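Local coordinates for cytolethal distending toxin protein B (Haemophilus ducreyi, PDB 1SR4) that is the DNase I-like subunit of a bacterial genotoxin and probably damages host-cell DNA, leading to cell-cycle arrest and apoptosis, at residues P65-T70 with I84-L89; G36-M41 with V101-A106. All coordinates share one frame; numbering follows the deposited sequence.

Interaction 1 of 2, residues P65-T70 with I84-L89; sequences PIEEYT and IYYSRL
Strands 67-72 and 81-87 are the two arms of an antiparallel beta hairpin inside the larger sheet of a DNase I-like fold, paired here through Glu67-Tyr69 and Ile84-Tyr86. Two hydrogen-bonded pairs satisfy the facing peptide groups: Glu67 with Tyr86, where the bond from Tyr86 N to Glu67 O is nearly straight (169°), and Tyr69 with Ile84, where Ile84 N reaches Tyr69 O at 2.8 Å from above the carbonyl plane. Between them, Glu68 and Tyr85 form a non-hydrogen-bonded pair whose side chains run side by side. Glu68 holds CG anti to its backbone N (chi1 -178°) and extends along the Tyr85 ring, its CG 3.5 Å from Tyr85 CE1. At the tip, Tyr85 OH donates to the anti lone pair of Glu68 OE2 over 2.7 Å and accepts from Ala106 N. OE2 also receives Arg57 in a salt bridge and the amide of Gln105, while OE1 is bound by Thr55. On the other face, the rings of Tyr69 and Tyr86 cross obliquely, Tyr69 CE2 lying 4.0 Å from Tyr86 CD2; the Tyr86 hydroxyl donates to Gly46 O. Where the pairing ends, Ser87 OG, anti to its own backbone N, donates to Pro65 O at 3.0 Å. A water bridges the adjoining turn, accepting from Arg88 N and donating to Tyr86 O, which already receives Glu67 N at 2.9 Å. With a salt bridge to Arg57 and donors from an amide and a phenol converging on it, the buried Glu68 carboxylate would probably favour its ionised form.

Interaction 2 of 2, residues G36-M41 with V101-A106; sequences GADILM and VSRRQA
A short antiparallel beta ladder joins strands 39-43 and 98-102, neighbours in the larger sheet of the DNase I-like sandwich. Its tight part is the hydrogen-bonded pair Leu40-Val101: Leu40 N donates to Val101 O and Val101 N to Leu40 O, each over 2.9 Å, and the second bond is almost straight (172°). Their side chains share one face, with Leu40 CB 4.3 Å from Val101 CB, and helix 20-31 covers both through Val27, Leu30, Trp23 and Leu31. On the reverse face, Ile39 turns CG1 beside its backbone N, bringing that atom alongside Ser102 OG at 3.9 Å. Beyond this pair the strands give way to loops and the contact loosens. Arg103 N still donates to Asp38 O, but the two side chains cross at about a right angle without a salt bridge, Asp38 OD1 remaining 6.0 Å from Arg103 NE. Each has another partner: Asp38 OD2 accepts from Lys6 N, and Arg103 NH2 reaches Asn80. With Arg103 CG anti to its carbonyl carbon (chi1 -47°), that methylene lies 3.4 Å from Asp38 O; bends at chi2 and chi3 then fold the rest of the chain. A water bridges the two segments here, donating to Asp38 O and Ser102 OG and accepting from Arg104 N. Ser102 OG, anti to its backbone N, donates in turn to a lone pair of Arg104 O at 2.8 Å.

Overall arrangement
Both contacts belong to the same sheet, with strands 81-87 and 98-102 adjacent in its order, and interaction 1 is nested within the chain loop that interaction 2 closes. Their centres lie about 13 Å apart. Two probable hydrogen bonds join them directly: Ala106 N to Tyr85 OH, and Gln105 NE2 to Glu68 OE2, both 2.9 Å. The segment leaving interaction 2 thus completes the polar cluster of interaction 1, where Arg57 meets both Glu68 OE2 and Ala106 O. On the other face, Ile84 CG1 packs 4.1 Å from Val101 CG2. At the far end of interaction 1, Leu89 touches Tyr9 of the neighbouring CdtC chain, whereas no partner subunit touches interaction 2.

Interaction 1 of 2, residues P65-T70 with I84-L89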
ATOM      1  N   PRO B  65      11.568  23.569  -6.887  1.00 26.73           N
ATOM      2  CA  PRO B  65      10.956  23.632  -5.561  1.00 25.81           C
ATOM      3  C   PRO B  65      11.185  22.369  -4.718  1.00 25.71           C
ATOM      4  O   PRO B  65      11.203  21.248  -5.232  1.00 23.66           O
ATOM      5  CB  PRO B  65       9.481  23.860  -5.881  1.00 26.64           C
ATOM      6  CG  PRO B  65       9.304  23.111  -7.177  1.00 26.72           C
ATOM      7  CD  PRO B  65      10.542  23.520  -7.945  1.00 26.75           C
ATOM      8  N   ILE B  66      11.379  22.566  -3.424  1.00 24.45           N
ATOM      9  CA  ILE B  66      11.575  21.457  -2.506  1.00 25.06           C
ATOM     10  C   ILE B  66      11.285  22.025  -1.124  1.00 23.76           C
ATOM     11  O   ILE B  66      11.889  23.013  -0.712  1.00 23.67           O
ATOM     12  CB  ILE B  66      13.018  20.883  -2.616  1.00 27.12           C
ATOM     13  CG1 ILE B  66      13.079  19.485  -1.994  1.00 29.80           C
ATOM     14  CG2 ILE B  66      14.024  21.825  -1.979  1.00 29.78           C
ATOM     15  CD1 ILE B  66      12.804  19.438  -0.519  1.00 30.95           C
ATOM     16  N   GLU B  67      10.333  21.421  -0.421  1.00 20.44           N
ATOM     17  CA  GLU B  67       9.950  21.916   0.894  1.00 19.04           C
ATOM     18  C   GLU B  67       9.849  20.782   1.897  1.00 16.27           C
ATOM     19  O   GLU B  67       9.622  19.630   1.525  1.00 15.71           O
ATOM     20  CB  GLU B  67       8.596  22.626   0.807  1.00 21.28           C
ATOM     21  CG  GLU B  67       8.557  23.808  -0.136  1.00 26.80           C
ATOM     22  CD  GLU B  67       7.134  24.268  -0.408  1.00 31.09           C
ATOM     23  OE1 GLU B  67       6.303  23.439  -0.842  1.00 31.57           O
ATOM     24  OE2 GLU B  67       6.841  25.458  -0.189  1.00 34.70           O
ATOM     25  N   GLU B  68      10.010  21.115   3.169  1.00 13.38           N
ATOM     26  CA  GLU B  68       9.921  20.122   4.232  1.00 13.06           C
ATOM     27  C   GLU B  68       8.607  20.269   5.007  1.00 13.02           C
ATOM     28  O   GLU B  68       8.199  21.386   5.341  1.00 13.79           O
ATOM     29  CB  GLU B  68      11.097  20.282   5.188  1.00 12.06           C
ATOM     30  CG  GLU B  68      11.139  19.260   6.321  1.00 12.23           C
ATOM     31  CD  GLU B  68      12.196  19.617   7.357  1.00 11.69           C
ATOM     32  OE1 GLU B  68      12.031  20.651   8.026  1.00 12.50           O
ATOM     33  OE2 GLU B  68      13.192  18.883   7.501  1.00 13.96           O
ATOM     34  N   TYR B  69       7.951  19.139   5.283  1.00 11.90           N
ATOM     35  CA  TYR B  69       6.701  19.108   6.042  1.00 10.49           C
ATOM     36  C   TYR B  69       6.802  18.000   7.085  1.00 11.71           C
ATOM     37  O   TYR B  69       7.667  17.129   6.993  1.00  9.18           O
ATOM     38  CB  TYR B  69       5.510  18.743   5.139  1.00 10.92           C
ATOM     39  CG  TYR B  69       5.105  19.792   4.137  1.00 12.68           C
ATOM     40  CD1 TYR B  69       3.949  20.560   4.326  1.00 13.62           C
ATOM     41  CD2 TYR B  69       5.871  20.016   3.001  1.00 12.52           C
ATOM     42  CE1 TYR B  69       3.573  21.535   3.387  1.00 17.52           C
ATOM     43  CE2 TYR B  69       5.509  20.979   2.064  1.00 17.35           C
ATOM     44  CZ  TYR B  69       4.363  21.736   2.261  1.00 17.56           C
ATOM     45  OH  TYR B  69       4.033  22.706   1.340  1.00 21.78           O
ATOM     46  N   THR B  70       5.919  18.053   8.079  1.00 11.42           N
ATOM     47  CA  THR B  70       5.813  16.976   9.051  1.00 11.89           C
ATOM     48  C   THR B  70       4.358  16.512   8.903  1.00 12.13           C
ATOM     49  O   THR B  70       3.460  17.290   8.538  1.00 11.89           O
ATOM     50  CB  THR B  70       6.078  17.402  10.526  1.00 12.95           C
ATOM     51  OG1 THR B  70       5.166  18.433  10.914  1.00 13.84           O
ATOM     52  CG2 THR B  70       7.533  17.864  10.704  1.00 15.52           C
ATOM     53  N   ILE B  84       8.138  14.926   5.352  1.00  9.64           N
ATOM     54  CA  ILE B  84       7.864  14.738   3.933  1.00  9.98           C
ATOM     55  C   ILE B  84       8.620  15.824   3.180  1.00 10.32           C
ATOM     56  O   ILE B  84       8.463  17.003   3.491  1.00 10.09           O
ATOM     57  CB  ILE B  84       6.370  14.897   3.528  1.00 11.21           C
ATOM     58  CG1 ILE B  84       5.470  13.931   4.317  1.00 11.81           C
ATOM     59  CG2 ILE B  84       6.238  14.606   2.005  1.00  8.22           C
ATOM     60  CD1 ILE B  84       3.947  14.102   4.031  1.00 11.84           C
ATOM     61  N   TYR B  85       9.442  15.430   2.203  1.00 10.20           N
ATOM     62  CA  TYR B  85      10.183  16.389   1.368  1.00  9.62           C
ATOM     63  C   TYR B  85       9.400  16.372   0.056  1.00 10.08           C
ATOM     64  O   TYR B  85       9.294  15.349  -0.619  1.00  8.44           O
ATOM     65  CB  TYR B  85      11.624  15.937   1.223  1.00  9.47           C
ATOM     66  CG  TYR B  85      12.314  16.023   2.559  1.00 10.45           C
ATOM     67  CD1 TYR B  85      12.789  17.250   3.035  1.00  8.14           C
ATOM     68  CD2 TYR B  85      12.360  14.917   3.414  1.00  9.32           C
ATOM     69  CE1 TYR B  85      13.280  17.379   4.337  1.00  9.25           C
ATOM     70  CE2 TYR B  85      12.854  15.036   4.719  1.00  9.18           C
ATOM     71  CZ  TYR B  85      13.306  16.276   5.175  1.00 12.20           C
ATOM     72  OH  TYR B  85      13.731  16.425   6.492  1.00 13.03           O
ATOM     73  N   TYR B  86       8.833  17.523  -0.266  1.00  9.45           N
ATOM     74  CA  TYR B  86       7.920  17.673  -1.394  1.00 11.39           C
ATOM     75  C   TYR B  86       8.408  18.607  -2.501  1.00 10.78           C
ATOM     76  O   TYR B  86       8.786  19.750  -2.246  1.00 11.42           O
ATOM     77  CB  TYR B  86       6.605  18.174  -0.784  1.00  9.32           C
ATOM     78  CG  TYR B  86       5.440  18.467  -1.702  1.00  9.31           C
ATOM     79  CD1 TYR B  86       4.899  17.477  -2.524  1.00  8.80           C
ATOM     80  CD2 TYR B  86       4.786  19.702  -1.635  1.00 10.22           C
ATOM     81  CE1 TYR B  86       3.724  17.701  -3.251  1.00  9.77           C
ATOM     82  CE2 TYR B  86       3.605  19.939  -2.361  1.00 10.20           C
ATOM     83  CZ  TYR B  86       3.080  18.930  -3.163  1.00  9.80           C
ATOM     84  OH  TYR B  86       1.905  19.152  -3.856  1.00  9.32           O
ATOM     85  N   SER B  87       8.394  18.109  -3.728  1.00 11.44           N
ATOM     86  CA  SER B  87       8.808  18.898  -4.874  1.00 12.14           C
ATOM     87  C   SER B  87       7.574  19.044  -5.757  1.00 13.36           C
ATOM     88  O   SER B  87       7.197  18.120  -6.474  1.00 11.83           O
ATOM     89  CB  SER B  87       9.930  18.186  -5.621  1.00 12.98           C
ATOM     90  OG  SER B  87      10.233  18.880  -6.816  1.00 18.27           O
ATOM     91  N   ARG B  88       6.929  20.202  -5.683  1.00 13.05           N
ATOM     92  CA  ARG B  88       5.716  20.434  -6.451  1.00 13.58           C
ATOM     93  C   ARG B  88       6.063  20.910  -7.864  1.00 14.57           C
ATOM     94  O   ARG B  88       5.932  22.089  -8.189  1.00 13.81           O
ATOM     95  CB  ARG B  88       4.850  21.461  -5.721  1.00 15.42           C
ATOM     96  CG  ARG B  88       3.470  21.662  -6.303  1.00 18.45           C
ATOM     97  CD  ARG B  88       2.722  22.765  -5.550  1.00 26.12           C
ATOM     98  NE  ARG B  88       1.453  23.069  -6.207  1.00 32.99           N
ATOM     99  CZ  ARG B  88       1.321  23.868  -7.265  1.00 35.87           C
ATOM    100  NH1 ARG B  88       2.381  24.470  -7.791  1.00 36.20           N
ATOM    101  NH2 ARG B  88       0.125  24.046  -7.814  1.00 36.89           N
ATOM    102  N   LEU B  89       6.514  19.973  -8.687  1.00 13.47           N
ATOM    103  CA  LEU B  89       6.906  20.249 -10.066  1.00 15.04           C
ATOM    104  C   LEU B  89       5.761  20.625 -11.003  1.00 16.01           C
ATOM    105  O   LEU B  89       5.926  21.483 -11.881  1.00 16.97           O
ATOM    106  CB  LEU B  89       7.621  19.023 -10.644  1.00 14.03           C
ATOM    107  CG  LEU B  89       8.857  18.541  -9.878  1.00 15.07           C
ATOM    108  CD1 LEU B  89       9.329  17.201 -10.435  1.00 15.92           C
ATOM    109  CD2 LEU B  89       9.951  19.584  -9.972  1.00 14.13           C
TER
HETATM  110  O   HOH W   1       7.589  21.898  -3.587  1.00 13.11           O

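Interaction 2 of 2, residues G36-M41 with V101-A106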
ATOM      1  N   GLY B  36       7.347  -1.382   8.363  1.00 14.24           N
ATOM      2  CA  GLY B  36       7.051  -0.178   7.597  1.00 13.55           C
ATOM      3  C   GLY B  36       8.317   0.452   7.056  1.00 14.14           C
ATOM      4  O   GLY B  36       9.391   0.303   7.641  1.00 14.72           O
ATOM      5  N   ALA B  37       8.212   1.181   5.950  1.00 12.32           N
ATOM      6  CA  ALA B  37       9.408   1.791   5.379  1.00 11.86           C
ATOM      7  C   ALA B  37       9.941   2.946   6.198  1.00 10.45           C
ATOM      8  O   ALA B  37       9.180   3.722   6.773  1.00 11.18           O
ATOM      9  CB  ALA B  37       9.133   2.277   3.940  1.00 10.92           C
ATOM     10  N   ASP B  38      11.262   3.051   6.239  1.00 10.92           N
ATOM     11  CA  ASP B  38      11.941   4.160   6.907  1.00 11.79           C
ATOM     12  C   ASP B  38      11.943   5.353   5.945  1.00 12.21           C
ATOM     13  O   ASP B  38      11.962   6.522   6.362  1.00 12.02           O
ATOM     14  CB  ASP B  38      13.393   3.792   7.189  1.00 12.08           C
ATOM     15  CG  ASP B  38      13.513   2.654   8.158  1.00 14.62           C
ATOM     16  OD1 ASP B  38      13.065   2.828   9.304  1.00 16.79           O
ATOM     17  OD2 ASP B  38      14.039   1.596   7.776  1.00 15.00           O
ATOM     18  N   ILE B  39      11.947   5.023   4.657  1.00 11.54           N
ATOM     19  CA  ILE B  39      11.975   6.009   3.591  1.00 11.97           C
ATOM     20  C   ILE B  39      11.091   5.504   2.472  1.00 11.00           C
ATOM     21  O   ILE B  39      11.263   4.389   2.000  1.00 11.44           O
ATOM     22  CB  ILE B  39      13.416   6.197   3.037  1.00 13.48           C
ATOM     23  CG1 ILE B  39      14.330   6.733   4.150  1.00 15.56           C
ATOM     24  CG2 ILE B  39      13.390   7.151   1.839  1.00 13.27           C
ATOM     25  CD1 ILE B  39      15.789   6.678   3.833  1.00 18.71           C
ATOM     26  N   LEU B  40      10.143   6.333   2.054  1.00  9.59           N
ATOM     27  CA  LEU B  40       9.236   5.979   0.981  1.00  9.11           C
ATOM     28  C   LEU B  40       9.266   7.035  -0.121  1.00 10.09           C
ATOM     29  O   LEU B  40       9.029   8.210   0.152  1.00  9.76           O
ATOM     30  CB  LEU B  40       7.813   5.894   1.527  1.00  8.51           C
ATOM     31  CG  LEU B  40       6.688   5.825   0.488  1.00  8.11           C
ATOM     32  CD1 LEU B  40       6.740   4.485  -0.248  1.00  5.89           C
ATOM     33  CD2 LEU B  40       5.334   6.008   1.203  1.00  8.99           C
ATOM     34  N   MET B  41       9.558   6.638  -1.354  1.00 10.71           N
ATOM     35  CA  MET B  41       9.540   7.606  -2.451  1.00 12.99           C
ATOM     36  C   MET B  41       8.167   7.554  -3.110  1.00 12.61           C
ATOM     37  O   MET B  41       7.594   6.470  -3.295  1.00 10.16           O
ATOM     38  CB  MET B  41      10.630   7.330  -3.510  1.00 15.58           C
ATOM     39  CG  MET B  41      11.466   6.063  -3.363  1.00 23.59           C
ATOM     40  SD  MET B  41      12.671   6.024  -2.013  1.00 25.54           S
ATOM     41  CE  MET B  41      13.087   7.828  -1.967  1.00 26.99           C
ATOM     42  N   VAL B 101       9.012  10.533   1.898  1.00 11.26           N
ATOM     43  CA  VAL B 101       8.586  10.494   3.298  1.00 10.66           C
ATOM     44  C   VAL B 101       9.709   9.783   4.040  1.00 11.13           C
ATOM     45  O   VAL B 101      10.142   8.714   3.627  1.00 11.36           O
ATOM     46  CB  VAL B 101       7.291   9.670   3.508  1.00 10.71           C
ATOM     47  CG1 VAL B 101       6.891   9.713   5.003  1.00  7.58           C
ATOM     48  CG2 VAL B 101       6.169  10.212   2.625  1.00  9.62           C
ATOM     49  N   SER B 102      10.160  10.374   5.140  1.00 11.14           N
ATOM     50  CA  SER B 102      11.240   9.805   5.921  1.00 11.50           C
ATOM     51  C   SER B 102      10.965   9.922   7.418  1.00 12.01           C
ATOM     52  O   SER B 102      10.448  10.943   7.893  1.00 11.09           O
ATOM     53  CB  SER B 102      12.536  10.554   5.584  1.00 14.93           C
ATOM     54  OG  SER B 102      13.644   9.987   6.254  1.00 18.76           O
ATOM     55  N   ARG B 103      11.323   8.886   8.166  1.00 13.42           N
ATOM     56  CA  ARG B 103      11.154   8.909   9.620  1.00 15.52           C
ATOM     57  C   ARG B 103      12.166   9.906  10.181  1.00 16.29           C
ATOM     58  O   ARG B 103      11.867  10.657  11.105  1.00 16.23           O
ATOM     59  CB  ARG B 103      11.459   7.544  10.252  1.00 17.08           C
ATOM     60  CG  ARG B 103      10.848   6.336   9.589  1.00 22.82           C
ATOM     61  CD  ARG B 103       9.357   6.193   9.831  1.00 28.04           C
ATOM     62  NE  ARG B 103       8.909   6.745  11.104  1.00 29.03           N
ATOM     63  CZ  ARG B 103       7.690   6.554  11.604  1.00 30.92           C
ATOM     64  NH1 ARG B 103       6.813   5.808  10.948  1.00 28.63           N
ATOM     65  NH2 ARG B 103       7.327   7.157  12.732  1.00 31.65           N
ATOM     66  N   ARG B 104      13.367   9.903   9.610  1.00 16.05           N
ATOM     67  CA  ARG B 104      14.428  10.776  10.069  1.00 17.81           C
ATOM     68  C   ARG B 104      14.574  12.047   9.237  1.00 18.07           C
ATOM     69  O   ARG B 104      14.357  12.044   8.032  1.00 17.81           O
ATOM     70  CB  ARG B 104      15.740   9.993  10.094  1.00 20.52           C
ATOM     71  CG  ARG B 104      15.744   8.898  11.144  1.00 25.38           C
ATOM     72  CD  ARG B 104      16.891   7.911  10.963  1.00 30.49           C
ATOM     73  NE  ARG B 104      18.190   8.524  11.207  1.00 36.02           N
ATOM     74  CZ  ARG B 104      19.346   7.881  11.094  1.00 37.58           C
ATOM     75  NH1 ARG B 104      19.362   6.597  10.742  1.00 38.27           N
ATOM     76  NH2 ARG B 104      20.482   8.527  11.323  1.00 38.24           N
ATOM     77  N   GLN B 105      14.940  13.141   9.890  1.00 18.16           N
ATOM     78  CA  GLN B 105      15.104  14.398   9.172  1.00 17.42           C
ATOM     79  C   GLN B 105      16.275  14.345   8.188  1.00 15.91           C
ATOM     80  O   GLN B 105      17.298  13.735   8.478  1.00 14.97           O
ATOM     81  CB  GLN B 105      15.325  15.523  10.166  1.00 18.49           C
ATOM     82  CG  GLN B 105      15.358  16.868   9.509  1.00 17.92           C
ATOM     83  CD  GLN B 105      15.210  17.969  10.509  1.00 19.48           C
ATOM     84  OE1 GLN B 105      15.871  17.966  11.553  1.00 19.20           O
ATOM     85  NE2 GLN B 105      14.340  18.926  10.209  1.00 19.07           N
ATOM     86  N   ALA B 106      16.130  14.974   7.022  1.00 14.12           N
ATOM     87  CA  ALA B 106      17.221  14.984   6.051  1.00 13.81           C
ATOM     88  C   ALA B 106      18.335  15.941   6.490  1.00 14.53           C
ATOM     89  O   ALA B 106      18.069  17.018   7.020  1.00 15.06           O
ATOM     90  CB  ALA B 106      16.700  15.404   4.677  1.00 13.42           C
TER
HETATM   91  O   HOH W   2      14.386   7.682   7.730  1.00 13.78           O